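PDB 4ZU2: putative isohexenylglutaconyl-CoA hydratase from Pseudomonas aeruginosa, which probably hydrates isohexenylglutaconyl-CoA, as a crotonase-family enzyme whose production rises in cells grown on the terpenoid citronellate. Local coordinates for residues R50-A54 with L204-N210; E246-G250 with P260-Q264; A98-Q103 with K216-L220; L104-E110 with S124-A130. One frame throughout, in Å; residues are numbered along the deposited sequence.

Contact 1 of 4, residues R50-A54 with L204-N210; sequences RSVRA and LRRCAPN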
# COMPACT_ATOMS: atom_id res chain seq x y z
N ARG A 50 -12.28 27.84 7.27
CA ARG A 50 -12.52 26.72 8.20
C ARG A 50 -13.98 26.60 8.61
O ARG A 50 -14.35 25.66 9.31
CB ARG A 50 -11.66 26.86 9.46
CG ARG A 50 -10.15 26.72 9.23
CD ARG A 50 -9.69 25.32 8.77
NE ARG A 50 -8.50 25.44 7.95
CZ ARG A 50 -8.49 25.53 6.62
NH1 ARG A 50 -9.63 25.47 5.93
NH2 ARG A 50 -7.33 25.68 5.99
N SER A 51 -14.81 27.55 8.17
CA SER A 51 -16.24 27.35 8.26
C SER A 51 -16.66 26.24 7.27
O SER A 51 -17.65 25.55 7.50
CB SER A 51 -16.99 28.67 8.07
OG SER A 51 -17.38 28.88 6.73
N VAL A 52 -15.90 26.05 6.19
CA VAL A 52 -16.19 24.96 5.22
C VAL A 52 -15.39 23.71 5.60
O VAL A 52 -14.18 23.68 5.40
CB VAL A 52 -15.85 25.41 3.79
CG1 VAL A 52 -16.25 24.34 2.79
CG2 VAL A 52 -16.55 26.73 3.46
N ARG A 53 -16.06 22.71 6.16
CA ARG A 53 -15.40 21.60 6.87
C ARG A 53 -15.45 20.33 6.02
O ARG A 53 -14.70 19.39 6.26
CB ARG A 53 -16.13 21.30 8.18
CG ARG A 53 -16.21 22.46 9.18
CD ARG A 53 -17.21 22.17 10.31
NE ARG A 53 -16.82 21.03 11.15
CZ ARG A 53 -17.52 20.56 12.18
NH1 ARG A 53 -18.70 21.10 12.54
NH2 ARG A 53 -17.05 19.54 12.87
N ALA A 54 -16.38 20.30 5.06
CA ALA A 54 -16.48 19.16 4.16
C ALA A 54 -16.92 19.55 2.72
O ALA A 54 -17.57 20.57 2.50
CB ALA A 54 -17.39 18.10 4.73
N LEU A 204 -17.88 13.32 10.79
CA LEU A 204 -16.96 14.40 10.50
C LEU A 204 -17.20 15.61 11.38
O LEU A 204 -16.27 16.39 11.65
CB LEU A 204 -17.12 14.77 9.02
CG LEU A 204 -16.44 15.99 8.39
CD1 LEU A 204 -17.16 17.30 8.69
CD2 LEU A 204 -14.99 16.06 8.74
N ARG A 205 -18.45 15.82 11.80
CA ARG A 205 -18.79 17.03 12.54
C ARG A 205 -18.30 16.97 14.00
O ARG A 205 -18.22 18.02 14.68
CB ARG A 205 -20.32 17.31 12.49
CG ARG A 205 -20.91 17.60 11.08
CD ARG A 205 -20.69 19.04 10.60
NE ARG A 205 -21.84 19.55 9.83
CZ ARG A 205 -22.00 20.83 9.45
NH1 ARG A 205 -21.12 21.77 9.73
NH2 ARG A 205 -23.08 21.17 8.76
N ARG A 206 -18.00 15.75 14.48
CA ARG A 206 -17.31 15.52 15.75
C ARG A 206 -15.91 16.16 15.71
O ARG A 206 -15.36 16.52 16.73
CB ARG A 206 -17.07 14.02 16.01
CG ARG A 206 -18.22 13.05 15.96
CD ARG A 206 -19.32 13.48 16.89
NE ARG A 206 -20.48 12.59 16.82
CZ ARG A 206 -21.57 12.82 16.08
NH1 ARG A 206 -21.68 13.93 15.33
NH2 ARG A 206 -22.57 11.92 16.10
N CYS A 207 -15.35 16.26 14.50
CA CYS A 207 -13.93 16.53 14.29
C CYS A 207 -13.67 18.00 13.99
O CYS A 207 -14.30 18.60 13.12
CB CYS A 207 -13.42 15.64 13.15
SG CYS A 207 -13.55 13.83 13.50
N ALA A 208 -12.73 18.59 14.72
CA ALA A 208 -12.41 20.03 14.54
C ALA A 208 -11.74 20.32 13.18
O ALA A 208 -11.00 19.48 12.65
CB ALA A 208 -11.48 20.51 15.68
N PRO A 209 -11.98 21.50 12.63
CA PRO A 209 -11.46 21.81 11.29
C PRO A 209 -9.96 22.16 11.19
O PRO A 209 -9.31 21.78 10.22
CB PRO A 209 -12.32 23.01 10.85
CG PRO A 209 -12.94 23.55 12.09
CD PRO A 209 -13.09 22.40 13.02
N ASN A 210 -9.40 22.89 12.13
CA ASN A 210 -7.96 23.11 12.09
C ASN A 210 -7.19 21.83 12.42
O ASN A 210 -6.14 21.60 11.84
CB ASN A 210 -7.54 24.25 13.00
CG ASN A 210 -8.18 25.54 12.61
OD1 ASN A 210 -7.66 26.29 11.78
ND2 ASN A 210 -9.33 25.82 13.20
O HOH W 1 -14.29 19.73 10.80

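Contact 2 of 4, residues E246-G250 with P260-Q264; sequences EGSEG and PVWAQ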
# COMPACT_ATOMS: atom_id res chain seq x y z
N GLU A 246 -8.80 25.32 20.25
CA GLU A 246 -9.51 24.23 19.58
C GLU A 246 -9.16 22.94 20.32
O GLU A 246 -10.03 22.14 20.70
CB GLU A 246 -9.14 24.16 18.08
CG GLU A 246 -10.19 23.45 17.20
CD GLU A 246 -9.78 23.27 15.72
OE1 GLU A 246 -8.75 22.61 15.46
OE2 GLU A 246 -10.53 23.72 14.82
N GLY A 247 -7.87 22.76 20.56
CA GLY A 247 -7.40 21.63 21.33
C GLY A 247 -7.74 21.84 22.79
O GLY A 247 -8.04 20.90 23.52
N SER A 248 -7.72 23.09 23.23
CA SER A 248 -8.16 23.40 24.58
C SER A 248 -9.70 23.23 24.74
O SER A 248 -10.12 22.51 25.63
CB SER A 248 -7.68 24.79 24.98
OG SER A 248 -8.47 25.79 24.37
N GLU A 249 -10.54 23.83 23.87
CA GLU A 249 -12.00 23.51 23.84
C GLU A 249 -12.29 22.02 23.72
O GLU A 249 -13.19 21.49 24.38
CB GLU A 249 -12.72 24.21 22.71
CG GLU A 249 -14.10 23.65 22.35
CD GLU A 249 -15.17 23.88 23.41
OE1 GLU A 249 -14.97 24.74 24.28
OE2 GLU A 249 -16.24 23.21 23.35
N GLY A 250 -11.53 21.35 22.88
CA GLY A 250 -11.76 19.95 22.64
C GLY A 250 -11.47 19.09 23.85
O GLY A 250 -12.27 18.21 24.19
N PRO A 260 -17.73 19.05 22.14
CA PRO A 260 -17.07 20.33 21.84
C PRO A 260 -17.98 21.13 20.90
O PRO A 260 -18.88 20.57 20.30
CB PRO A 260 -15.77 19.91 21.15
CG PRO A 260 -16.08 18.58 20.54
CD PRO A 260 -17.05 17.92 21.48
N VAL A 261 -17.75 22.43 20.78
CA VAL A 261 -18.71 23.26 20.09
C VAL A 261 -18.90 22.89 18.62
O VAL A 261 -20.04 22.87 18.14
CB VAL A 261 -18.39 24.78 20.24
CG1 VAL A 261 -17.03 25.12 19.67
CG2 VAL A 261 -19.50 25.61 19.63
N TRP A 262 -17.80 22.60 17.92
CA TRP A 262 -17.86 22.24 16.50
C TRP A 262 -18.77 21.06 16.33
O TRP A 262 -19.36 20.94 15.30
CB TRP A 262 -16.49 21.90 15.89
CG TRP A 262 -15.71 20.82 16.65
CD1 TRP A 262 -15.89 19.47 16.58
CD2 TRP A 262 -14.65 21.04 17.59
NE1 TRP A 262 -15.00 18.84 17.40
CE2 TRP A 262 -14.23 19.78 18.04
CE3 TRP A 262 -14.03 22.17 18.10
CZ2 TRP A 262 -13.23 19.62 18.99
CZ3 TRP A 262 -13.00 22.00 19.03
CH2 TRP A 262 -12.62 20.75 19.46
N ALA A 263 -18.89 20.21 17.35
CA ALA A 263 -19.77 19.04 17.26
C ALA A 263 -21.24 19.34 17.57
O ALA A 263 -22.03 18.40 17.67
CB ALA A 263 -19.27 17.98 18.17
N GLN A 264 -21.57 20.63 17.73
CA GLN A 264 -22.95 21.11 18.03
C GLN A 264 -23.69 21.54 16.76
O GLN A 264 -23.68 22.72 16.40
CB GLN A 264 -22.94 22.30 19.01
CG GLN A 264 -22.58 21.91 20.40
CD GLN A 264 -22.26 23.04 21.35
OE1 GLN A 264 -22.68 24.19 21.15
NE2 GLN A 264 -21.52 22.72 22.43

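Contact 3 of 4, residues A98-Q103 with K216-L220; sequences AQAAPQ and KALLL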
# COMPACT_ATOMS: atom_id res chain seq x y z
N ALA A 98 -7.16 19.22 -4.98
CA ALA A 98 -8.29 18.55 -4.37
C ALA A 98 -7.73 17.61 -3.27
O ALA A 98 -8.17 17.67 -2.12
CB ALA A 98 -9.08 17.78 -5.41
N GLN A 99 -6.78 16.76 -3.66
CA GLN A 99 -6.05 15.86 -2.75
C GLN A 99 -5.59 16.59 -1.49
O GLN A 99 -5.68 16.06 -0.37
CB GLN A 99 -4.81 15.27 -3.46
CG GLN A 99 -3.92 14.30 -2.60
CD GLN A 99 -4.39 12.87 -2.67
OE1 GLN A 99 -5.58 12.59 -2.63
NE2 GLN A 99 -3.44 11.95 -2.84
N ALA A 100 -5.13 17.81 -1.67
CA ALA A 100 -4.52 18.54 -0.58
C ALA A 100 -5.47 19.53 0.07
O ALA A 100 -5.06 20.30 0.92
CB ALA A 100 -3.22 19.25 -1.07
N ALA A 101 -6.76 19.48 -0.29
CA ALA A 101 -7.75 20.34 0.35
C ALA A 101 -7.85 20.15 1.88
O ALA A 101 -7.96 19.02 2.33
CB ALA A 101 -9.15 20.11 -0.27
N PRO A 102 -7.84 21.26 2.66
CA PRO A 102 -7.96 21.23 4.14
C PRO A 102 -9.24 20.56 4.67
O PRO A 102 -9.24 19.95 5.75
CB PRO A 102 -7.92 22.71 4.51
CG PRO A 102 -7.09 23.34 3.39
CD PRO A 102 -7.49 22.62 2.18
N GLN A 103 -10.29 20.68 3.87
CA GLN A 103 -11.57 20.00 4.07
C GLN A 103 -11.50 18.50 3.90
O GLN A 103 -10.67 18.00 3.13
CB GLN A 103 -12.57 20.47 2.97
CG GLN A 103 -13.05 21.91 3.06
CD GLN A 103 -12.09 22.91 2.50
OE1 GLN A 103 -11.26 22.60 1.63
NE2 GLN A 103 -12.18 24.15 3.00
N LYS A 216 -4.35 16.13 7.99
CA LYS A 216 -4.40 15.70 6.59
C LYS A 216 -3.05 16.03 5.86
O LYS A 216 -2.50 15.21 5.12
CB LYS A 216 -5.59 16.36 5.90
CG LYS A 216 -5.73 16.02 4.46
CD LYS A 216 -7.03 16.55 3.90
CE LYS A 216 -7.28 15.98 2.51
NZ LYS A 216 -8.58 16.46 1.92
N ALA A 217 -2.49 17.19 6.13
CA ALA A 217 -1.16 17.53 5.59
C ALA A 217 -0.06 16.56 6.01
O ALA A 217 0.79 16.21 5.21
CB ALA A 217 -0.78 18.92 5.98
N LEU A 218 -0.06 16.15 7.28
CA LEU A 218 0.94 15.23 7.80
C LEU A 218 0.85 13.89 7.11
O LEU A 218 1.86 13.27 6.82
CB LEU A 218 0.73 14.97 9.32
CG LEU A 218 1.10 16.10 10.26
CD1 LEU A 218 0.66 15.78 11.71
CD2 LEU A 218 2.61 16.38 10.16
N LEU A 219 -0.37 13.40 6.93
CA LEU A 219 -0.60 12.10 6.28
C LEU A 219 -0.09 12.13 4.85
O LEU A 219 0.50 11.19 4.34
CB LEU A 219 -2.11 11.77 6.29
CG LEU A 219 -2.74 11.55 7.69
CD1 LEU A 219 -4.26 11.67 7.65
CD2 LEU A 219 -2.31 10.20 8.27
N LEU A 220 -0.33 13.24 4.18
CA LEU A 220 0.07 13.36 2.79
C LEU A 220 1.58 13.43 2.69
O LEU A 220 2.18 12.92 1.77
CB LEU A 220 -0.54 14.63 2.21
CG LEU A 220 -2.06 14.49 2.00
CD1 LEU A 220 -2.72 15.83 1.73
CD2 LEU A 220 -2.39 13.52 0.89
O HOH W 2 -9.14 15.47 -0.50

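Contact 4 of 4, residues L104-E110 with S124-A130; sequences LLVALVE and SDVAIAA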
# COMPACT_ATOMS: atom_id res chain seq x y z
N LEU A 104 -12.44 17.81 4.56
CA LEU A 104 -12.81 16.44 4.18
C LEU A 104 -13.53 16.48 2.80
O LEU A 104 -14.45 17.25 2.59
CB LEU A 104 -13.73 15.82 5.23
CG LEU A 104 -13.97 14.32 5.14
CD1 LEU A 104 -12.83 13.52 5.74
CD2 LEU A 104 -15.31 13.90 5.80
N LEU A 105 -13.07 15.65 1.86
CA LEU A 105 -13.60 15.59 0.52
C LEU A 105 -14.26 14.24 0.40
O LEU A 105 -13.58 13.21 0.49
CB LEU A 105 -12.50 15.73 -0.52
CG LEU A 105 -12.94 15.52 -1.98
CD1 LEU A 105 -14.04 16.51 -2.45
CD2 LEU A 105 -11.76 15.64 -2.93
N VAL A 106 -15.57 14.24 0.25
CA VAL A 106 -16.32 13.00 0.10
C VAL A 106 -16.75 12.86 -1.36
O VAL A 106 -17.35 13.78 -1.90
CB VAL A 106 -17.56 12.95 1.02
CG1 VAL A 106 -18.25 11.57 0.95
CG2 VAL A 106 -17.16 13.30 2.44
N ALA A 107 -16.43 11.73 -1.99
CA ALA A 107 -16.95 11.48 -3.32
C ALA A 107 -18.10 10.47 -3.31
O ALA A 107 -17.95 9.38 -2.84
CB ALA A 107 -15.85 11.04 -4.30
N LEU A 108 -19.24 10.88 -3.88
CA LEU A 108 -20.36 9.98 -4.10
C LEU A 108 -20.39 9.60 -5.58
O LEU A 108 -20.79 10.39 -6.45
CB LEU A 108 -21.65 10.68 -3.63
CG LEU A 108 -22.85 9.81 -3.24
CD1 LEU A 108 -22.44 8.75 -2.26
CD2 LEU A 108 -23.92 10.66 -2.62
N VAL A 109 -19.90 8.40 -5.89
CA VAL A 109 -19.68 8.02 -7.28
C VAL A 109 -20.76 7.03 -7.79
O VAL A 109 -21.00 5.99 -7.21
CB VAL A 109 -18.22 7.49 -7.51
CG1 VAL A 109 -17.17 8.52 -7.01
CG2 VAL A 109 -18.01 6.19 -6.83
N GLU A 110 -21.43 7.41 -8.88
CA GLU A 110 -22.49 6.62 -9.47
C GLU A 110 -22.18 6.52 -10.93
O GLU A 110 -21.59 7.42 -11.48
CB GLU A 110 -23.82 7.32 -9.31
CG GLU A 110 -24.16 7.62 -7.89
CD GLU A 110 -25.41 8.44 -7.80
OE1 GLU A 110 -26.52 7.84 -7.81
OE2 GLU A 110 -25.27 9.70 -7.77
N SER A 124 -10.14 11.59 -3.05
CA SER A 124 -11.10 11.85 -1.98
C SER A 124 -10.59 11.25 -0.63
O SER A 124 -9.88 10.23 -0.62
CB SER A 124 -12.47 11.26 -2.36
OG SER A 124 -12.39 9.86 -2.54
N ASP A 125 -10.96 11.88 0.48
CA ASP A 125 -10.79 11.27 1.81
C ASP A 125 -11.79 10.12 2.05
O ASP A 125 -11.47 9.14 2.68
CB ASP A 125 -10.93 12.30 2.92
CG ASP A 125 -9.96 13.44 2.80
OD1 ASP A 125 -8.75 13.16 2.66
OD2 ASP A 125 -10.40 14.60 2.83
N VAL A 126 -12.98 10.25 1.50
CA VAL A 126 -14.01 9.23 1.57
C VAL A 126 -14.77 9.12 0.22
O VAL A 126 -15.33 10.10 -0.29
CB VAL A 126 -14.98 9.50 2.77
CG1 VAL A 126 -15.95 8.30 3.00
CG2 VAL A 126 -14.20 9.77 4.03
N ALA A 127 -14.72 7.94 -0.36
CA ALA A 127 -15.49 7.60 -1.57
C ALA A 127 -16.58 6.56 -1.24
O ALA A 127 -16.30 5.49 -0.63
CB ALA A 127 -14.60 7.07 -2.61
N ILE A 128 -17.80 6.88 -1.62
CA ILE A 128 -18.96 6.01 -1.47
C ILE A 128 -19.50 5.73 -2.89
O ILE A 128 -19.92 6.65 -3.57
CB ILE A 128 -20.05 6.71 -0.63
CG1 ILE A 128 -19.53 7.09 0.77
CG2 ILE A 128 -21.29 5.82 -0.50
CD1 ILE A 128 -20.14 8.34 1.36
N ALA A 129 -19.47 4.48 -3.34
CA ALA A 129 -19.89 4.16 -4.72
C ALA A 129 -21.19 3.37 -4.74
O ALA A 129 -21.51 2.62 -3.81
CB ALA A 129 -18.83 3.38 -5.43
N ALA A 130 -21.93 3.56 -5.83
CA ALA A 130 -23.06 2.71 -6.19
C ALA A 130 -22.51 1.38 -6.72
O ALA A 130 -21.58 1.38 -7.51
CB ALA A 130 -23.86 3.39 -7.25

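Contact 1 of 4, residues R50-A54 with L204-N210
Arg53 NH2 is gripped by two backbone carbonyls of the turn between helix 190-205 and helix 209-221, at 2.6 Å from Arg205 O and 2.9 Å from Cys207 O. Arg205 O lies in the guanidinium plane and Cys207 O is slightly tilted from it, while NH2 stands above the plane of each carbonyl. Water 1 adds a second path, accepting from Arg53 NE at 2.9 Å and donating to Cys207 O, so two donors share that carbonyl and the guanidinium is held against rotation. A bend at chi3 (64°) turns the Arg53 head into this position.

Arg205 crosses Arg53 at about a right angle and lays its CD over one face of the Arg53 guanidinium, 3.5 Å from NH1. The like charges come close, Arg53 NH1 to Arg205 NH1 being 3.8 Å, but a hydrogen bond from Arg53 NH1 to Trp262 O and a salt bridge from Arg205 to Glu15 probably ease this. At one end Pro209 CB rests 3.7 Å from Arg50 O; at the other Ala54 CB meets Leu204 CD1 at 4.0 Å.

The contact thus fastens the loop after helix 33-47, just where it enters strand 54-59 of the crotonase core sheet, to the junction of two helices; Leu204 and Ala208 also pack on the second subunit.

Contact 2 of 4, residues E246-G250 with P260-Q264
The indole of Trp262 presents its six-membered end to the first turn of helix 247-255, with Glu246 O at its edge near the ring plane, 3.2 Å from CH2. One face carries Pro260 CB, 3.3 Å above the plane and offset toward the rim, so the proline two residues earlier packs on the ring from its own segment. This is a helix N-terminus meeting a short 3-10 turn, 261-263, formed where the C-terminal tail of this crotonase-family chain folds back on the helix it has just left.

Glu246 is the N-cap residue, and its carbonyl also accepts the bond from Gly250 N that begins the helix. Gly250 has no side chain, and Trp262 CH2 comes to 3.4 Å from its CA. The Glu246 side chain crosses the indole at about a right angle, bringing CG to 3.7 Å from Trp262 CZ3, with carboxylate and ring planes 73° apart; its OE2 accepts a hydrogen bond from Asn210 ND2. In Trp262, CG sits between the backbone N and the carbonyl carbon (chi1 54°), which directs the ring back at the helix, while NE1 points to Arg206 O, a probable hydrogen bond modelled too short to be exact. Pro260 and Trp262 also pack on Ser141 of the second subunit.

Glu249 slides past the indole in the opposite direction, bent at chi2, and places CG 3.9 Å from Trp262 CZ3. Its carboxylate is paired mainly with Arg258 in a salt bridge; beyond that, Glu249 OE2 accepts a weak hydrogen bond from Val261 N at 3.1 Å.

Contact 3 of 4, residues A98-Q103 with K216-L220
Lys216 points straight from helix 209-221 into the loop between helix 81-99 and strand 104-109, a helix-to-strand connection of the crotonase core. All four of its side-chain torsions are near 180°, and this full extension carries NZ past the end of helix 81-99 to a cluster of carbonyl oxygens. Ala101 O is met in its carbonyl plane at 2.7 Å, and Gln103 O nearly end-on at 2.9 Å. Water 2 accepts from Lys216 NZ at 2.7 Å and passes the link on to Ala98 O, in the last turn of the helix. A salt bridge to Asp125 also reaches NZ, so a buried ammonium is well provided with negative or polar partners and probably stays charged. The aliphatic part is close-packed too, with Lys216 CE 3.3 Å from Gln99 O.

One helical turn on, Leu220 lies beside Gln99 at an oblique angle. With CG anti to the backbone N (chi1 179°), Gln99 sets CG 3.9 Å from Leu220 CD2, and a bend at chi2 brings its CD alongside; OE1 goes to Arg163 of the second subunit. The other methyl branch of Leu220 faces the backbone, CD1 sitting 3.6 Å from Gln99 O.

Contact 4 of 4, residues L104-E110 with S124-A130
Ile128 is the main bump on one face of this parallel strand pair, lodged between Val106 and Leu108 of the neighbouring strand. Its CD1 meets Val106 CG1 at 3.8 Å, and Leu108 CD1 leans in to 3.5 Å from Ile128 CB. Helix 190-205 lies over this face, with Leu197 on Val106 and Leu193 on Leu108. Leu104 CD1 packs 3.6 Å from Asp125 CB.

On the other face the residues are small: Ala107 CB leaves room for Ser124 CB at 3.9 Å. Farther along, Val109 CG2 is modelled only 3.2 Å from Ala129 CB, closer than normal carbon contact, so this spot is strained or slightly misplaced; Phe135 touches both residues.

Strands 104-109 and 126-130 run 13° from parallel; the chain passes between them through strand 112-114 of the second sheet and helix 116-121, a crossover of the spiral crotonase fold. Ala107 binds through both its N and O, with Ala107 N to Val126 O at 2.6 Å, and Val109 repeats this two residues on. Leu105 O receives Val126 N and, more weakly, Asp125 N.

Just before the first bridge, Asp125 OD2 takes Leu105 N at 3.0 Å on its anti side, somewhat out of the carboxylate plane. OD2 is also shared with Lys216, and OD1 pairs with Arg163 of the second subunit. A buried carboxylate so surrounded by donors is probably ionised, and it ties the strand start to the subunit interface.

How the contacts relate
Contacts 1, 3 and 4 all touch one another, and contact 2 joins them only through contact 1. Contact 4 lies in the six-stranded sheet, and its segments fall inside the loops closed by contacts 1 and 3. Centres of contacts 3 and 4 are about 15 Å apart, and segment 98-103 leads straight into strand 104-109. Contacts 1 and 3 share helix 209-221, centres about 13 Å apart, and interleave along the sequence. Contact 2 follows last, about 10 Å from contact 1 by centres, but about 26 Å from contact 4. All four touch the second subunit, so sheet, helical layer and C-terminal tail all contribute to the oligomer.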